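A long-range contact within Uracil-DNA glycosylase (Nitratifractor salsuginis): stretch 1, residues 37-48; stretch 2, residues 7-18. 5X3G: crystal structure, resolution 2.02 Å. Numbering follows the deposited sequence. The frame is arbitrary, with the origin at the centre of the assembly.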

# COMPACT_ATOMS: atom_id res chain seq x y z
N THR A 37 -7.38 6.30 -18.70
CA THR A 37 -6.19 6.05 -19.51
C THR A 37 -6.02 4.57 -19.84
O THR A 37 -5.23 4.24 -20.73
CB THR A 37 -4.95 6.58 -18.80
OG1 THR A 37 -4.70 5.81 -17.61
CG2 THR A 37 -5.13 8.05 -18.42
N LEU A 38 -6.73 3.68 -19.15
CA LEU A 38 -6.69 2.27 -19.49
C LEU A 38 -7.41 2.02 -20.81
O LEU A 38 -8.45 2.62 -21.10
CB LEU A 38 -7.32 1.43 -18.38
CG LEU A 38 -6.67 1.52 -16.99
CD1 LEU A 38 -7.66 1.15 -15.90
CD2 LEU A 38 -5.44 0.63 -16.93
N GLU A 39 -6.84 1.13 -21.61
CA GLU A 39 -7.36 0.81 -22.93
C GLU A 39 -8.74 0.18 -22.78
O GLU A 39 -8.99 -0.55 -21.82
CB GLU A 39 -6.38 -0.12 -23.66
CG GLU A 39 -6.67 -0.39 -25.13
CD GLU A 39 -7.70 -1.47 -25.34
OE1 GLU A 39 -7.86 -2.30 -24.43
OE2 GLU A 39 -8.33 -1.50 -26.42
N ASP A 40 -9.63 0.48 -23.73
CA ASP A 40 -11.05 0.16 -23.56
C ASP A 40 -11.29 -1.33 -23.32
O ASP A 40 -12.07 -1.71 -22.44
CB ASP A 40 -11.85 0.64 -24.77
CG ASP A 40 -12.25 2.10 -24.67
OD1 ASP A 40 -13.23 2.40 -23.95
OD2 ASP A 40 -11.59 2.95 -25.30
N SER A 41 -10.63 -2.19 -24.11
CA SER A 41 -10.81 -3.63 -23.92
C SER A 41 -10.37 -4.06 -22.53
O SER A 41 -11.03 -4.88 -21.88
CB SER A 41 -10.04 -4.40 -24.99
N TYR A 42 -9.25 -3.50 -22.04
CA TYR A 42 -8.81 -3.80 -20.69
C TYR A 42 -9.86 -3.41 -19.66
O TYR A 42 -10.09 -4.14 -18.69
CB TYR A 42 -7.49 -3.07 -20.41
CG TYR A 42 -6.74 -3.59 -19.20
CD1 TYR A 42 -5.81 -4.61 -19.32
CD2 TYR A 42 -6.97 -3.06 -17.93
CE1 TYR A 42 -5.12 -5.08 -18.22
CE2 TYR A 42 -6.29 -3.53 -16.83
CZ TYR A 42 -5.37 -4.54 -16.98
OH TYR A 42 -4.69 -5.01 -15.88
N LEU A 43 -10.53 -2.27 -19.87
CA LEU A 43 -11.58 -1.84 -18.95
C LEU A 43 -12.78 -2.78 -19.01
O LEU A 43 -13.41 -3.05 -17.98
CB LEU A 43 -12.00 -0.41 -19.26
CG LEU A 43 -11.08 0.68 -18.70
CD1 LEU A 43 -11.54 2.06 -19.15
CD2 LEU A 43 -11.05 0.60 -17.18
N GLU A 44 -13.13 -3.27 -20.20
CA GLU A 44 -14.24 -4.21 -20.31
C GLU A 44 -13.91 -5.52 -19.60
O GLU A 44 -14.75 -6.06 -18.85
CB GLU A 44 -14.57 -4.47 -21.78
N TRP A 45 -12.70 -6.05 -19.81
CA TRP A 45 -12.28 -7.25 -19.09
C TRP A 45 -12.31 -7.03 -17.59
O TRP A 45 -12.73 -7.91 -16.83
CB TRP A 45 -10.87 -7.65 -19.53
CG TRP A 45 -10.25 -8.65 -18.60
CD1 TRP A 45 -10.63 -9.95 -18.43
CD2 TRP A 45 -9.17 -8.43 -17.69
NE1 TRP A 45 -9.83 -10.56 -17.49
CE2 TRP A 45 -8.93 -9.64 -17.02
CE3 TRP A 45 -8.37 -7.32 -17.39
CZ2 TRP A 45 -7.93 -9.78 -16.06
CZ3 TRP A 45 -7.38 -7.46 -16.43
CH2 TRP A 45 -7.17 -8.68 -15.78
N MSE A 46 -11.85 -5.86 -17.14
CA MSE A 46 -11.85 -5.52 -15.73
C MSE A 46 -13.26 -5.47 -15.16
O MSE A 46 -13.50 -5.86 -14.02
CB MSE A 46 -11.17 -4.17 -15.54
CG MSE A 46 -10.27 -4.08 -14.34
SE MSE A 46 -9.48 -2.31 -14.33
CE MSE A 46 -10.75 -1.42 -13.17
N ALA A 47 -14.20 -4.98 -15.98
CA ALA A 47 -15.60 -4.95 -15.57
C ALA A 47 -16.18 -6.36 -15.49
O ALA A 47 -17.07 -6.63 -14.68
CB ALA A 47 -16.40 -4.08 -16.53
N ALA A 48 -15.68 -7.27 -16.34
CA ALA A 48 -16.16 -8.65 -16.30
C ALA A 48 -15.91 -9.29 -14.95
O ALA A 48 -16.68 -10.16 -14.52
CB ALA A 48 -15.51 -9.46 -17.42
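Stretch 2, residues 7-18: TNRPIHQLQELL

Packing of residues 7-18 of the uracil-DNA glycosylase against residues 37-48 of the same chain. Stretch 2 begins as an extended segment, turns at Pro-10 and runs on as a helix from Ile-11 through Leu-18, continuing beyond the stretch. It lies against the helix that starts at Asp-40. The two helices run in broadly the same N-to-C direction, at a crossing angle of 43°, and their axes come no closer than 11.5 Å, a spacing spanned by side chains. The register follows the shared direction: the CA atoms of Arg-9 and Asp-40 are 7.6 Å apart, those of Pro-10 and Leu-43 8.1 Å, and those of Gln-13 and Ala-47 7.9 Å. Together the stretches bury 365 Å², and no hydrogen bond is assigned between them.

Thr-7 points its CA-to-CB bond toward stretch 1, but its OG1 remains 4.2 Å from Asp-40 OD2, a loose contact. Asn-8 contributes through its backbone, its O lying 3.6 Å from Asp-40 OD1, while its side chain stays farther off. Arg-9, with phi/psi of -114/144°, is still extended. Its CA-to-CB bond points sideways, yet the side chain, with chi1 to chi3 all m, brings the guanidinium to Asp-40, whose own side chain also starts sideways (chi1 m) and ends nearer. The resulting salt bridge joins Arg-9 NH1 to Asp-40 OD1 at 2.6 Å. The carboxylate oxygen lies at the guanidinium edge, near its plane, as does the carbonyl of Leu-38, whose O is 4.0 Å from Arg-9 NH2. This charged contact sits at the start of the stretch 1 helix, where Glu-39 is the N-cap and its OE1 accepts from Tyr-42 N at 3.0 Å.

Pro-10 is the N-cap of the second helix; its O accepts from Leu-14 N at 2.9 Å, the first i to i+4 bond of that helix. Pro-10, C-gamma endo, points its CA-to-CB bond toward stretch 1 and begins the apolar part of the contact, with CG 3.8 Å from Leu-43 CD1. Ile-11 and His-12 are out of reach of stretch 1. Gln-13 returns toward it, its OE1 standing 3.8 Å from Ala-47 CB; Gln-13 is exposed, Ala-47 partly so. Leu-14 starts sideways, but its end comes nearer, and its CD2 lies 4.1 Å from Leu-43 CD2. Leu-43 thus touches Pro-10 and Leu-14 with its two methyls, CD1 and CD2 respectively, and is buried. Gln-15 and Glu-16 are again out of reach. One turn beyond Gln-13, Leu-17 points toward stretch 1 with chi1 t and chi2 p, placing CD2 3.5 Å from CE of the selenomethionine Met-46. Leu-18 is buried but makes no contact with stretch 1. Contacts on the helix therefore recur at Gln-13, Leu-14 and Leu-17, the three- to four-residue spacing expected of one helical face.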

# COMPACT_ATOMS: atom_id res chain seq x y z
N THR A 7 -15.23 7.71 -29.95
CA THR A 7 -15.29 6.43 -29.24
C THR A 7 -15.80 6.61 -27.81
O THR A 7 -15.28 7.44 -27.05
CB THR A 7 -13.90 5.75 -29.22
OG1 THR A 7 -13.92 4.66 -28.34
CG2 THR A 7 -12.83 6.69 -28.80
N ASN A 8 -16.81 5.82 -27.46
CA ASN A 8 -17.48 5.98 -26.18
C ASN A 8 -16.58 5.54 -25.03
O ASN A 8 -15.74 4.65 -25.17
CB ASN A 8 -18.78 5.16 -26.16
CG ASN A 8 -19.86 5.79 -25.31
OD1 ASN A 8 -20.56 6.71 -25.75
ND2 ASN A 8 -20.00 5.30 -24.08
N ARG A 9 -16.75 6.20 -23.87
CA ARG A 9 -16.02 5.89 -22.65
C ARG A 9 -16.97 5.34 -21.59
O ARG A 9 -18.13 5.78 -21.51
CB ARG A 9 -15.31 7.13 -22.09
CG ARG A 9 -14.63 8.00 -23.14
CD ARG A 9 -13.66 7.22 -24.02
NE ARG A 9 -12.38 6.98 -23.36
CZ ARG A 9 -12.00 5.80 -22.89
NH1 ARG A 9 -12.80 4.75 -23.01
NH2 ARG A 9 -10.82 5.66 -22.31
N PRO A 10 -16.52 4.36 -20.75
CA PRO A 10 -17.41 3.73 -19.76
C PRO A 10 -17.50 4.52 -18.46
O PRO A 10 -17.25 4.01 -17.37
CB PRO A 10 -16.75 2.36 -19.57
CG PRO A 10 -15.29 2.65 -19.74
CD PRO A 10 -15.18 3.74 -20.77
N ILE A 11 -17.89 5.80 -18.58
CA ILE A 11 -17.90 6.69 -17.43
C ILE A 11 -18.88 6.19 -16.37
O ILE A 11 -18.55 6.13 -15.17
CB ILE A 11 -18.24 8.13 -17.87
CG1 ILE A 11 -17.18 8.65 -18.85
CG2 ILE A 11 -18.38 9.04 -16.66
CD1 ILE A 11 -17.17 10.15 -19.00
N HIS A 12 -20.09 5.83 -16.79
CA HIS A 12 -21.09 5.31 -15.84
C HIS A 12 -20.57 4.07 -15.13
O HIS A 12 -20.73 3.92 -13.91
CB HIS A 12 -22.39 5.01 -16.59
CG HIS A 12 -23.58 4.84 -15.69
ND1 HIS A 12 -24.07 3.60 -15.33
CD2 HIS A 12 -24.39 5.75 -15.09
CE1 HIS A 12 -25.12 3.76 -14.55
NE2 HIS A 12 -25.33 5.06 -14.39
N GLN A 13 -19.92 3.17 -15.87
CA GLN A 13 -19.36 1.97 -15.27
C GLN A 13 -18.24 2.29 -14.29
O GLN A 13 -18.08 1.58 -13.29
CB GLN A 13 -18.84 1.02 -16.36
CG GLN A 13 -19.88 0.60 -17.38
CD GLN A 13 -19.36 -0.47 -18.31
OE1 GLN A 13 -18.65 -1.38 -17.89
NE2 GLN A 13 -19.71 -0.36 -19.59
N LEU A 14 -17.44 3.32 -14.56
CA LEU A 14 -16.34 3.66 -13.66
C LEU A 14 -16.86 4.30 -12.38
O LEU A 14 -16.34 4.03 -11.29
CB LEU A 14 -15.34 4.57 -14.36
CG LEU A 14 -14.61 3.97 -15.56
CD1 LEU A 14 -13.60 4.96 -16.14
CD2 LEU A 14 -13.94 2.66 -15.18
N GLN A 15 -17.87 5.17 -12.49
CA GLN A 15 -18.52 5.67 -11.28
C GLN A 15 -19.13 4.52 -10.48
O GLN A 15 -19.06 4.51 -9.24
CB GLN A 15 -19.59 6.70 -11.66
CG GLN A 15 -19.01 7.96 -12.31
CD GLN A 15 -20.07 8.86 -12.89
OE1 GLN A 15 -21.03 8.40 -13.51
NE2 GLN A 15 -19.90 10.17 -12.72
N GLU A 16 -19.70 3.53 -11.18
CA GLU A 16 -20.16 2.33 -10.49
C GLU A 16 -19.01 1.62 -9.77
O GLU A 16 -19.16 1.20 -8.62
CB GLU A 16 -20.83 1.37 -11.47
CG GLU A 16 -21.35 0.10 -10.80
CD GLU A 16 -21.80 -0.95 -11.79
OE1 GLU A 16 -22.56 -1.85 -11.38
OE2 GLU A 16 -21.39 -0.89 -12.97
N LEU A 17 -17.87 1.47 -10.44
CA LEU A 17 -16.73 0.80 -9.83
C LEU A 17 -16.27 1.54 -8.57
O LEU A 17 -15.92 0.91 -7.57
CB LEU A 17 -15.58 0.70 -10.83
CG LEU A 17 -14.27 0.12 -10.30
CD1 LEU A 17 -14.42 -1.35 -9.93
CD2 LEU A 17 -13.15 0.31 -11.31
N LEU A 18 -16.27 2.87 -8.62
CA LEU A 18 -15.91 3.65 -7.43
C LEU A 18 -16.90 3.41 -6.30
O LEU A 18 -16.51 3.23 -5.14
CB LEU A 18 -15.84 5.13 -7.78
CG LEU A 18 -14.45 5.70 -8.09
CD1 LEU A 18 -13.97 5.26 -9.47
CD2 LEU A 18 -14.48 7.22 -7.98